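Local coordinates for protein nucleoporin NUP159 (Saccharomyces cerevisiae, PDB 1XIP) that forms part of the nuclear pore complex, where its N-terminal beta-propeller domain tethers the helicase Dbp5 to the pore for mRNA export, at residues A38-D44 / V90-F95; S58-E64 / F81-I87; L178-F184 / Y214-V219; F200-L206 / S257-Q261. One frame throughout, in Å; residues are numbered along the deposited sequence.

Interaction 1. Residues A38-D44 / V90-F95; sequences ASLQNLD and VIFVCF
Residues 38-42 form an irregular, partly extended lead-in to the strand that starts at 43, kinked at Gln41 and Asn42 (psi 71° and 26°); 90-95 is strand, broken by the classic beta bulge of Ile91 (psi -9°) and Phe92 opposite Ser103. The segments run in roughly the same direction, their end-to-end lines 32° apart. Leu40 lies beside Ile91, Gln41 beside Phe92 and Asn42 beside Val93. A single backbone bridge joins Gln41 and Phe92 (CA-CA 4.7 Å): Gln41 N donates to Ile91 O at 2.6 Å, and Val93 N makes a weak bond to Gln41 O at 3.1 Å. Asn42 (chi1 m) reaches back so that ND2 meets Val90 O at 2.9 Å, and Asp44 (chi1 t) accepts at OD2 from Phe95 N, also 2.9 Å. Between them Val93 CG1 lies 3.7 Å from Leu43 N. Ile91 CG2 packs on Ala38 CB (3.8 Å) and Leu40 CD2 (3.7 Å), apolar groups suited to a buried place. The loop leading into strand 43-46, innermost in its blade, meets strand 90-96, innermost in the next, near the propeller's centre. Gln41 NE2 and Ser39 OG bond Leu132 O and Phe130 O on strand 129-134, while strand 337-343 packs on Leu40, Asn42 and Leu43.

Interaction 2. Residues S58-E64 / F81-I87; sequences SKAVVGE and FKWEKEI
Strands 59-64 and 83-86 are the third and fourth, counted outward, of a four-stranded antiparallel propeller blade, joined through helix 65-73; their axes approach to 4.8 Å at 175°. Phe81 (chi1 m) lays its ring over Val61, whose CG1 stands 3.7 Å from the ring centroid and 4° off the normal, a CH-pi contact. Glycine suits position 63, since an ideal CB there would crowd Phe81 CD1 at 3.5 Å. Lys82 and Trp83 both face Val62 in a classic beta bulge: Lys82 N and Trp83 N donate to Val62 O at 2.9 and 3.3 Å, and Val62 N returns a bond to Trp83 O at 3.1 Å. The Trp83 indole (chi1 t) lies alongside Val62 (CE3 to Val62 CG2 3.7 Å) and Ala60 (CZ3 to Ala60 CB 4.3 Å). Glu84 and Val61 make a non-hydrogen-bonded pair on the other face, and Glu84 OE1 makes a long salt bridge with Lys59 NZ, 3.7 Å, charges suited to an exposed edge. Lys85 and Ala60 form a hydrogen-bonded pair, as do Val62 and Trp83: Lys85 N to Ala60 O 3.1 Å, Ala60 N to Lys85 O 3.0 Å. Glu86 pairs with Lys59 at CA-CA 4.6 Å. Ile87, buried, brings CD1 to 4.0 Å from Ala60 CB, and Ile87 N donates to Ser58 O at 2.7 Å.

Interaction 3. Residues L178-F184 / Y214-V219; sequences LLKDRSF and YSPLSV
A tight turn projecting from one blade is fitted here with a proline from the next. Leu179 to Arg182 make a type I turn, Arg182 N bonding Leu179 O at 2.8 Å; Arg182 then takes positive phi (77°), and Asp181 OD2 accepts from Ser183 N at 2.8 Å in an Asx turn. Strand 215-219 is extended except at Leu217 (psi -38°), where Leu217 and Ser218 form a classic bulge opposite Val230. The rigid bump of Pro216 fills the hollow bounded by Leu178 CD2 (3.8 Å from Pro216 CB), Leu179 O (3.7 Å from CB), Lys180 O and Arg182 CG (4.0 Å from CD). In return Leu178 pushes into the strand, CD1 lying 3.6 Å from Ser218 N and CB 3.5 Å from Val219 CG2. Phe184 CE1 reaches Val219 CG1 at 3.8 Å. Arg182 NH1 donates to Tyr214 O at 2.9 Å, and NH2 bonds Leu209 O. The 174-179/184-190 hairpin thus meets innermost strand 215-221 of the next blade, strand 226-232 packing on Phe184 and Arg182.

Interaction 4. Residues F200-L206 / S257-Q261; sequences FSLPSEL and SASFQ
Phe260, with about 109 Å² covered, is the centre of this essentially apolar contact, followed by Phe200 (51 Å²) and Ala258 (35 Å²). No hydrogen bond crosses between the segments, and their backbones stay apart: the nearest CA pairs are Phe200 with Ala258 at 7.1 Å and Pro203 with Phe260 at 7.5 Å. Residues 257-261 are extended, so Ala258 and Phe260, two apart, present their side chains to the same side. Residues 200-206 leave their strand at Phe200 and bend round Phe260 towards a short, weakly bonded helix near 204-206. Phe260 (chi1 m) receives Pro203 over one ring face, with CD 3.5 Å from the centroid and 3° off the normal, a CH-pi contact that suits the compact, rigid proline ring; Leu206 CD1 lies 3.7 Å from Phe260 CD1. The Phe200 ring (chi1 p) meets Phe260 rim to rim, centroids 5.9 Å apart and planes at 83°, and turns a face to Ala258, whose small CB stands 3.7 Å from its centroid. The contact joins the end of outermost strand 193-200 to strand 257-263 of the next blade. Ile251 of strand 246-254 packs against Phe200, Ala258 and Phe260, and Leu5 of strand 4-5 against Pro203, Leu206 and Phe260.

Overall arrangement
All four interactions belong to one beta propeller but lie at different radii. Interaction 1, nearest the chain's centre (about 9 Å, centre to centre), uses backbone and polar bonds between a loop leading into one innermost strand and the innermost strand of the next blade. Interaction 2, nested within the loop interaction 1 closes, is a hydrogen-bonded ladder within one blade, partly buried with an exposed, charged edge. Interactions 3 and 4, across the centre from interaction 2, join one pair of blades and touch where Phe184 N probably bonds Phe200 O (2.8 Å). Like interaction 1 both are buried, although 4 lies farthest out (about 24 Å); 3 adds an arginine bond to packing, whereas 4 is essentially apolar.

Interaction 1. Residues A38-D44 / V90-F95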
# COMPACT_ATOMS: atom_id res chain seq x y z
N ALA A 38 10.46 6.55 1.13
CA ALA A 38 9.07 6.97 1.28
C ALA A 38 8.25 5.74 1.06
O ALA A 38 8.75 4.71 0.58
CB ALA A 38 8.71 8.02 0.26
N SER A 39 6.99 5.80 1.41
CA SER A 39 6.15 4.69 1.09
C SER A 39 5.84 4.82 -0.39
O SER A 39 5.62 5.93 -0.89
CB SER A 39 4.91 4.71 1.93
OG SER A 39 4.17 5.87 1.68
N LEU A 40 5.93 3.72 -1.13
CA LEU A 40 5.85 3.81 -2.57
C LEU A 40 4.58 3.17 -3.05
O LEU A 40 4.21 2.11 -2.55
CB LEU A 40 7.04 3.13 -3.23
CG LEU A 40 8.48 3.37 -2.77
CD1 LEU A 40 9.39 2.37 -3.50
CD2 LEU A 40 8.89 4.74 -3.11
N GLN A 41 3.91 3.82 -4.00
CA GLN A 41 2.69 3.30 -4.57
C GLN A 41 2.77 3.46 -6.06
O GLN A 41 2.08 4.31 -6.66
CB GLN A 41 1.51 4.05 -4.02
CG GLN A 41 1.21 3.63 -2.60
CD GLN A 41 0.14 4.46 -1.97
OE1 GLN A 41 -1.03 4.05 -1.95
NE2 GLN A 41 0.52 5.62 -1.44
N ASN A 42 3.63 2.65 -6.66
CA ASN A 42 4.13 2.92 -7.99
C ASN A 42 3.45 2.08 -9.08
O ASN A 42 4.04 1.83 -10.16
CB ASN A 42 5.63 2.73 -8.00
CG ASN A 42 6.36 3.89 -7.35
OD1 ASN A 42 5.79 4.65 -6.58
ND2 ASN A 42 7.63 4.01 -7.66
N LEU A 43 2.21 1.65 -8.82
CA LEU A 43 1.41 0.95 -9.81
C LEU A 43 -0.05 1.19 -9.55
O LEU A 43 -0.53 1.04 -8.42
CB LEU A 43 1.70 -0.56 -9.76
CG LEU A 43 0.73 -1.42 -10.57
CD1 LEU A 43 1.20 -1.48 -12.03
CD2 LEU A 43 0.62 -2.79 -10.00
N ASP A 44 -0.77 1.54 -10.61
CA ASP A 44 -2.22 1.69 -10.53
C ASP A 44 -2.86 1.14 -11.79
O ASP A 44 -2.22 1.04 -12.83
CB ASP A 44 -2.62 3.16 -10.35
CG ASP A 44 -4.06 3.32 -9.86
OD1 ASP A 44 -4.65 2.33 -9.37
OD2 ASP A 44 -4.68 4.42 -9.91
N VAL A 90 9.99 8.81 -8.06
CA VAL A 90 8.54 8.67 -7.91
C VAL A 90 8.06 7.70 -6.86
O VAL A 90 8.61 6.60 -6.71
CB VAL A 90 7.71 8.61 -9.26
CG1 VAL A 90 8.60 8.57 -10.47
CG2 VAL A 90 6.69 7.48 -9.24
N ILE A 91 7.05 8.14 -6.11
CA ILE A 91 6.57 7.42 -4.95
C ILE A 91 5.08 7.13 -5.05
O ILE A 91 4.53 6.37 -4.25
CB ILE A 91 6.91 8.19 -3.66
CG1 ILE A 91 6.26 9.58 -3.65
CG2 ILE A 91 8.41 8.35 -3.51
CD1 ILE A 91 6.03 10.12 -2.27
N PHE A 92 4.44 7.73 -6.05
CA PHE A 92 2.99 7.72 -6.13
C PHE A 92 2.50 7.93 -7.55
O PHE A 92 2.89 8.85 -8.23
CB PHE A 92 2.39 8.81 -5.23
CG PHE A 92 0.90 8.88 -5.29
CD1 PHE A 92 0.11 8.09 -4.45
CD2 PHE A 92 0.26 9.71 -6.21
CE1 PHE A 92 -1.28 8.14 -4.50
CE2 PHE A 92 -1.14 9.78 -6.27
CZ PHE A 92 -1.91 8.99 -5.40
N VAL A 93 1.57 7.08 -7.95
CA VAL A 93 1.10 7.01 -9.31
C VAL A 93 -0.37 6.59 -9.21
O VAL A 93 -0.71 5.76 -8.37
CB VAL A 93 1.98 5.99 -10.08
CG1 VAL A 93 1.20 4.75 -10.53
CG2 VAL A 93 2.74 6.66 -11.19
N CYS A 94 -1.25 7.20 -10.02
CA CYS A 94 -2.68 6.90 -9.92
C CYS A 94 -3.57 7.61 -10.93
O CYS A 94 -3.30 8.75 -11.31
CB CYS A 94 -3.18 7.19 -8.50
SG CYS A 94 -4.01 8.76 -8.27
N PHE A 95 -4.66 6.94 -11.34
CA PHE A 95 -5.63 7.54 -12.26
C PHE A 95 -6.64 8.37 -11.51
O PHE A 95 -7.08 7.99 -10.44
CB PHE A 95 -6.36 6.47 -13.07
CG PHE A 95 -5.47 5.68 -13.98
CD1 PHE A 95 -4.91 4.47 -13.57
CD2 PHE A 95 -5.18 6.14 -15.25
CE1 PHE A 95 -4.08 3.74 -14.41
CE2 PHE A 95 -4.36 5.42 -16.10
CZ PHE A 95 -3.81 4.21 -15.67

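Interaction 2. Residues S58-E64 / F81-I87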
# COMPACT_ATOMS: atom_id res chain seq x y z
N SER A 58 13.34 5.10 -11.94
CA SER A 58 13.37 6.38 -12.65
C SER A 58 12.57 6.44 -13.97
O SER A 58 12.45 7.52 -14.55
CB SER A 58 14.81 6.85 -12.92
OG SER A 58 15.52 7.12 -11.72
N LYS A 59 12.04 5.32 -14.45
CA LYS A 59 11.16 5.33 -15.62
C LYS A 59 9.71 5.16 -15.21
O LYS A 59 9.35 4.18 -14.54
CB LYS A 59 11.55 4.21 -16.59
CG LYS A 59 10.95 4.35 -17.97
CD LYS A 59 10.84 3.00 -18.65
CE LYS A 59 11.50 2.96 -20.05
NZ LYS A 59 10.95 1.85 -20.94
N ALA A 60 8.87 6.13 -15.58
CA ALA A 60 7.42 6.04 -15.43
C ALA A 60 6.72 5.72 -16.76
O ALA A 60 7.12 6.23 -17.80
CB ALA A 60 6.88 7.34 -14.86
N VAL A 61 5.68 4.90 -16.74
CA VAL A 61 4.95 4.58 -17.98
C VAL A 61 3.43 4.51 -17.81
O VAL A 61 2.94 4.04 -16.80
CB VAL A 61 5.42 3.21 -18.65
CG1 VAL A 61 6.87 3.26 -19.06
CG2 VAL A 61 5.17 2.02 -17.74
N VAL A 62 2.70 4.96 -18.82
CA VAL A 62 1.29 4.60 -18.98
C VAL A 62 1.17 3.61 -20.17
O VAL A 62 1.79 3.82 -21.19
CB VAL A 62 0.46 5.86 -19.24
CG1 VAL A 62 -0.98 5.54 -19.51
CG2 VAL A 62 0.55 6.76 -18.05
N GLY A 63 0.38 2.55 -20.02
CA GLY A 63 0.23 1.52 -21.07
C GLY A 63 -1.13 0.80 -21.11
O GLY A 63 -1.94 0.94 -20.20
N GLU A 64 -1.39 0.04 -22.17
CA GLU A 64 -2.63 -0.72 -22.30
C GLU A 64 -2.65 -1.94 -21.35
O GLU A 64 -1.69 -2.71 -21.29
CB GLU A 64 -2.80 -1.19 -23.73
CG GLU A 64 -3.78 -0.37 -24.57
CD GLU A 64 -5.24 -0.47 -24.08
OE1 GLU A 64 -5.63 -1.51 -23.42
OE2 GLU A 64 -6.01 0.50 -24.35
N PHE A 81 4.29 0.78 -24.84
CA PHE A 81 3.65 1.77 -23.95
C PHE A 81 2.95 2.86 -24.75
O PHE A 81 3.21 3.01 -25.94
CB PHE A 81 4.69 2.40 -23.04
CG PHE A 81 5.44 1.41 -22.21
CD1 PHE A 81 4.79 0.73 -21.15
CD2 PHE A 81 6.78 1.13 -22.46
CE1 PHE A 81 5.49 -0.17 -20.36
CE2 PHE A 81 7.48 0.19 -21.67
CZ PHE A 81 6.84 -0.45 -20.63
N LYS A 82 2.07 3.62 -24.11
CA LYS A 82 1.41 4.75 -24.76
C LYS A 82 2.22 6.00 -24.52
O LYS A 82 2.27 6.89 -25.38
CB LYS A 82 -0.01 4.98 -24.23
CG LYS A 82 -0.96 3.79 -24.30
CD LYS A 82 -0.96 3.12 -25.69
CE LYS A 82 -2.20 3.53 -26.50
NZ LYS A 82 -2.03 3.38 -27.97
N TRP A 83 2.84 6.08 -23.35
CA TRP A 83 3.59 7.25 -22.91
C TRP A 83 4.66 6.82 -21.93
O TRP A 83 4.50 5.84 -21.23
CB TRP A 83 2.65 8.21 -22.24
CG TRP A 83 3.29 9.34 -21.51
CD1 TRP A 83 3.54 10.58 -22.00
CD2 TRP A 83 3.70 9.36 -20.13
NE1 TRP A 83 4.10 11.37 -21.02
CE2 TRP A 83 4.21 10.65 -19.87
CE3 TRP A 83 3.71 8.41 -19.09
CZ2 TRP A 83 4.71 11.02 -18.62
CZ3 TRP A 83 4.22 8.78 -17.85
CH2 TRP A 83 4.71 10.07 -17.63
N GLU A 84 5.77 7.55 -21.90
CA GLU A 84 6.84 7.31 -20.93
C GLU A 84 7.68 8.56 -20.68
O GLU A 84 7.81 9.43 -21.54
CB GLU A 84 7.73 6.15 -21.35
CG GLU A 84 8.78 6.53 -22.37
CD GLU A 84 10.18 6.11 -21.97
OE1 GLU A 84 10.69 5.12 -22.56
OE2 GLU A 84 10.77 6.76 -21.07
N LYS A 85 8.23 8.65 -19.48
CA LYS A 85 9.07 9.76 -19.11
C LYS A 85 10.01 9.31 -18.01
O LYS A 85 9.60 8.63 -17.08
CB LYS A 85 8.23 10.92 -18.61
CG LYS A 85 9.05 12.12 -18.18
CD LYS A 85 8.21 13.34 -17.92
CE LYS A 85 9.07 14.45 -17.38
NZ LYS A 85 10.14 14.83 -18.34
N GLU A 86 11.26 9.70 -18.12
CA GLU A 86 12.22 9.52 -17.05
C GLU A 86 11.91 10.52 -15.93
O GLU A 86 11.99 11.73 -16.12
CB GLU A 86 13.63 9.73 -17.60
CG GLU A 86 14.75 9.59 -16.58
CD GLU A 86 15.60 8.34 -16.81
OE1 GLU A 86 15.04 7.28 -17.23
OE2 GLU A 86 16.83 8.42 -16.55
N ILE A 87 11.51 10.00 -14.77
CA ILE A 87 11.33 10.79 -13.56
C ILE A 87 11.98 10.04 -12.39
O ILE A 87 11.49 8.98 -11.98
CB ILE A 87 9.84 11.07 -13.25
CG1 ILE A 87 9.04 11.29 -14.54
CG2 ILE A 87 9.71 12.29 -12.33
CD1 ILE A 87 7.53 11.30 -14.37

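Interaction 3. Residues L178-F184 / Y214-V219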
# COMPACT_ATOMS: atom_id res chain seq x y z
N LEU A 178 -2.14 7.35 13.00
CA LEU A 178 -1.24 6.82 14.02
C LEU A 178 -0.28 7.92 14.43
O LEU A 178 0.43 8.48 13.59
CB LEU A 178 -0.43 5.64 13.49
CG LEU A 178 -0.09 4.46 14.42
CD1 LEU A 178 1.00 3.58 13.82
CD2 LEU A 178 0.29 4.89 15.85
N LEU A 179 -0.24 8.22 15.73
CA LEU A 179 0.57 9.32 16.24
C LEU A 179 1.92 8.88 16.81
O LEU A 179 2.11 7.71 17.11
CB LEU A 179 -0.22 10.13 17.27
CG LEU A 179 -1.48 10.82 16.73
CD1 LEU A 179 -2.25 11.55 17.82
CD2 LEU A 179 -1.08 11.78 15.63
N LYS A 180 2.84 9.84 16.95
CA LYS A 180 4.18 9.63 17.56
C LYS A 180 4.15 9.03 18.97
O LYS A 180 5.01 8.21 19.32
CB LYS A 180 4.96 10.94 17.62
CG LYS A 180 5.38 11.48 16.29
CD LYS A 180 6.23 12.69 16.46
CE LYS A 180 7.43 12.65 15.54
NZ LYS A 180 8.39 13.74 15.91
N ASP A 181 3.18 9.45 19.79
CA ASP A 181 2.99 8.87 21.11
C ASP A 181 2.37 7.46 21.06
O ASP A 181 2.11 6.83 22.10
CB ASP A 181 2.16 9.81 21.99
CG ASP A 181 0.71 9.88 21.57
OD1 ASP A 181 -0.06 10.60 22.25
OD2 ASP A 181 0.23 9.25 20.59
N ARG A 182 2.12 6.98 19.83
CA ARG A 182 1.64 5.63 19.57
C ARG A 182 0.16 5.50 19.86
O ARG A 182 -0.35 4.40 20.04
CB ARG A 182 2.45 4.59 20.35
CG ARG A 182 3.94 4.52 20.00
CD ARG A 182 4.60 3.19 20.36
NE ARG A 182 4.67 2.98 21.81
CZ ARG A 182 5.21 1.91 22.38
NH1 ARG A 182 5.72 0.94 21.64
NH2 ARG A 182 5.24 1.81 23.70
N SER A 183 -0.54 6.62 19.90
CA SER A 183 -1.99 6.60 20.03
C SER A 183 -2.67 6.69 18.66
O SER A 183 -2.05 7.05 17.66
CB SER A 183 -2.47 7.69 20.99
OG SER A 183 -2.56 8.94 20.35
N PHE A 184 -3.96 6.36 18.65
CA PHE A 184 -4.75 6.28 17.44
C PHE A 184 -5.92 7.27 17.42
O PHE A 184 -6.49 7.61 18.46
CB PHE A 184 -5.30 4.88 17.29
CG PHE A 184 -4.26 3.85 17.06
CD1 PHE A 184 -4.02 3.38 15.77
CD2 PHE A 184 -3.54 3.32 18.12
CE1 PHE A 184 -3.05 2.40 15.54
CE2 PHE A 184 -2.57 2.36 17.90
CZ PHE A 184 -2.32 1.90 16.61
N TYR A 214 9.97 -0.31 19.49
CA TYR A 214 8.70 -0.51 18.78
C TYR A 214 8.06 0.81 18.46
O TYR A 214 7.18 1.29 19.18
CB TYR A 214 7.78 -1.46 19.56
CG TYR A 214 8.41 -2.81 19.64
CD1 TYR A 214 8.31 -3.70 18.58
CD2 TYR A 214 9.20 -3.16 20.72
CE1 TYR A 214 8.93 -4.92 18.62
CE2 TYR A 214 9.83 -4.38 20.78
CZ TYR A 214 9.69 -5.26 19.72
OH TYR A 214 10.31 -6.49 19.75
N SER A 215 8.55 1.42 17.40
CA SER A 215 8.09 2.70 16.94
C SER A 215 6.80 2.55 16.17
O SER A 215 6.51 1.48 15.63
CB SER A 215 9.15 3.31 16.02
OG SER A 215 9.61 4.54 16.54
N PRO A 216 6.02 3.62 16.10
CA PRO A 216 4.77 3.60 15.33
C PRO A 216 5.12 3.60 13.84
O PRO A 216 5.78 4.54 13.39
CB PRO A 216 4.08 4.90 15.74
CG PRO A 216 5.20 5.83 16.14
CD PRO A 216 6.26 4.94 16.73
N LEU A 217 4.72 2.56 13.11
CA LEU A 217 5.13 2.42 11.71
C LEU A 217 3.97 2.56 10.72
O LEU A 217 4.12 3.16 9.66
CB LEU A 217 5.90 1.12 11.48
CG LEU A 217 7.21 0.79 12.25
CD1 LEU A 217 7.73 -0.58 11.92
CD2 LEU A 217 8.29 1.79 11.97
N SER A 218 2.79 2.03 11.07
CA SER A 218 1.76 1.86 10.06
C SER A 218 0.32 1.64 10.59
O SER A 218 0.12 0.89 11.54
CB SER A 218 2.16 0.70 9.15
OG SER A 218 1.01 0.12 8.58
N VAL A 219 -0.66 2.31 9.97
CA VAL A 219 -2.08 1.95 10.13
C VAL A 219 -2.71 1.55 8.82
O VAL A 219 -2.32 2.05 7.76
CB VAL A 219 -3.02 3.08 10.63
CG1 VAL A 219 -3.77 2.62 11.86
CG2 VAL A 219 -2.32 4.42 10.78

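Interaction 4. Residues F200-L206 / S257-Q261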
# COMPACT_ATOMS: atom_id res chain seq x y z
N PHE A 200 -7.97 6.52 20.95
CA PHE A 200 -7.45 5.62 21.97
C PHE A 200 -5.92 5.54 22.06
O PHE A 200 -5.21 5.89 21.12
CB PHE A 200 -8.07 4.22 21.87
CG PHE A 200 -7.89 3.56 20.54
CD1 PHE A 200 -6.88 2.64 20.34
CD2 PHE A 200 -8.76 3.85 19.49
CE1 PHE A 200 -6.72 2.02 19.10
CE2 PHE A 200 -8.61 3.24 18.25
CZ PHE A 200 -7.58 2.32 18.06
N SER A 201 -5.44 5.09 23.22
CA SER A 201 -4.02 4.90 23.48
C SER A 201 -3.69 3.41 23.44
O SER A 201 -4.56 2.58 23.27
CB SER A 201 -3.65 5.48 24.84
OG SER A 201 -2.70 6.52 24.70
N LEU A 202 -2.41 3.09 23.60
CA LEU A 202 -1.95 1.71 23.64
C LEU A 202 -2.36 1.03 24.94
O LEU A 202 -2.41 1.68 26.00
CB LEU A 202 -0.42 1.68 23.53
CG LEU A 202 0.20 0.97 22.34
CD1 LEU A 202 -0.29 1.62 21.09
CD2 LEU A 202 1.69 1.07 22.45
N PRO A 203 -2.62 -0.28 24.88
CA PRO A 203 -2.89 -1.06 26.09
C PRO A 203 -1.67 -1.06 26.99
O PRO A 203 -0.54 -1.01 26.49
CB PRO A 203 -3.15 -2.47 25.55
CG PRO A 203 -3.45 -2.30 24.17
CD PRO A 203 -2.67 -1.13 23.68
N SER A 204 -1.91 -1.11 28.29
CA SER A 204 -0.86 -1.09 29.31
C SER A 204 0.30 -2.03 28.98
O SER A 204 1.46 -1.63 29.03
CB SER A 204 -1.46 -1.45 30.66
OG SER A 204 -0.70 -0.88 31.69
N GLU A 205 -0.03 -3.27 28.62
CA GLU A 205 0.96 -4.30 28.35
C GLU A 205 1.76 -4.04 27.09
O GLU A 205 2.78 -4.68 26.86
CB GLU A 205 0.31 -5.68 28.24
CG GLU A 205 -0.46 -6.09 29.47
CD GLU A 205 -1.95 -5.85 29.35
OE1 GLU A 205 -2.37 -4.77 28.83
OE2 GLU A 205 -2.72 -6.74 29.79
N LEU A 206 1.29 -3.10 26.27
CA LEU A 206 1.98 -2.74 25.03
C LEU A 206 2.85 -1.51 25.20
O LEU A 206 3.82 -1.33 24.47
CB LEU A 206 0.99 -2.55 23.88
CG LEU A 206 0.17 -3.77 23.45
CD1 LEU A 206 -0.28 -3.60 22.02
CD2 LEU A 206 0.94 -5.09 23.64
N SER A 257 -14.19 1.10 23.35
CA SER A 257 -13.02 0.35 23.83
C SER A 257 -12.35 -0.48 22.73
O SER A 257 -12.97 -1.39 22.15
CB SER A 257 -13.37 -0.55 25.04
OG SER A 257 -14.22 -1.62 24.66
N ALA A 258 -11.09 -0.16 22.46
CA ALA A 258 -10.32 -0.88 21.47
C ALA A 258 -9.69 -2.12 22.09
O ALA A 258 -9.22 -2.08 23.23
CB ALA A 258 -9.25 0.02 20.90
N SER A 259 -9.70 -3.23 21.37
CA SER A 259 -8.92 -4.40 21.75
C SER A 259 -7.77 -4.60 20.76
O SER A 259 -7.96 -4.49 19.56
CB SER A 259 -9.78 -5.66 21.84
OG SER A 259 -11.05 -5.45 21.26
N PHE A 260 -6.59 -4.89 21.27
CA PHE A 260 -5.46 -5.19 20.43
C PHE A 260 -5.23 -6.69 20.47
O PHE A 260 -5.49 -7.32 21.48
CB PHE A 260 -4.23 -4.48 20.95
CG PHE A 260 -4.25 -2.99 20.76
CD1 PHE A 260 -3.21 -2.35 20.11
CD2 PHE A 260 -5.29 -2.23 21.27
CE1 PHE A 260 -3.21 -0.97 19.94
CE2 PHE A 260 -5.30 -0.85 21.10
CZ PHE A 260 -4.25 -0.22 20.44
N GLN A 261 -4.75 -7.26 19.37
CA GLN A 261 -4.43 -8.68 19.30
C GLN A 261 -3.28 -8.89 18.34
O GLN A 261 -3.32 -8.37 17.22
CB GLN A 261 -5.64 -9.46 18.78
CG GLN A 261 -6.83 -9.59 19.74
CD GLN A 261 -8.03 -10.22 19.05
OE1 GLN A 261 -8.74 -9.54 18.31
NE2 GLN A 261 -8.23 -11.52 19.26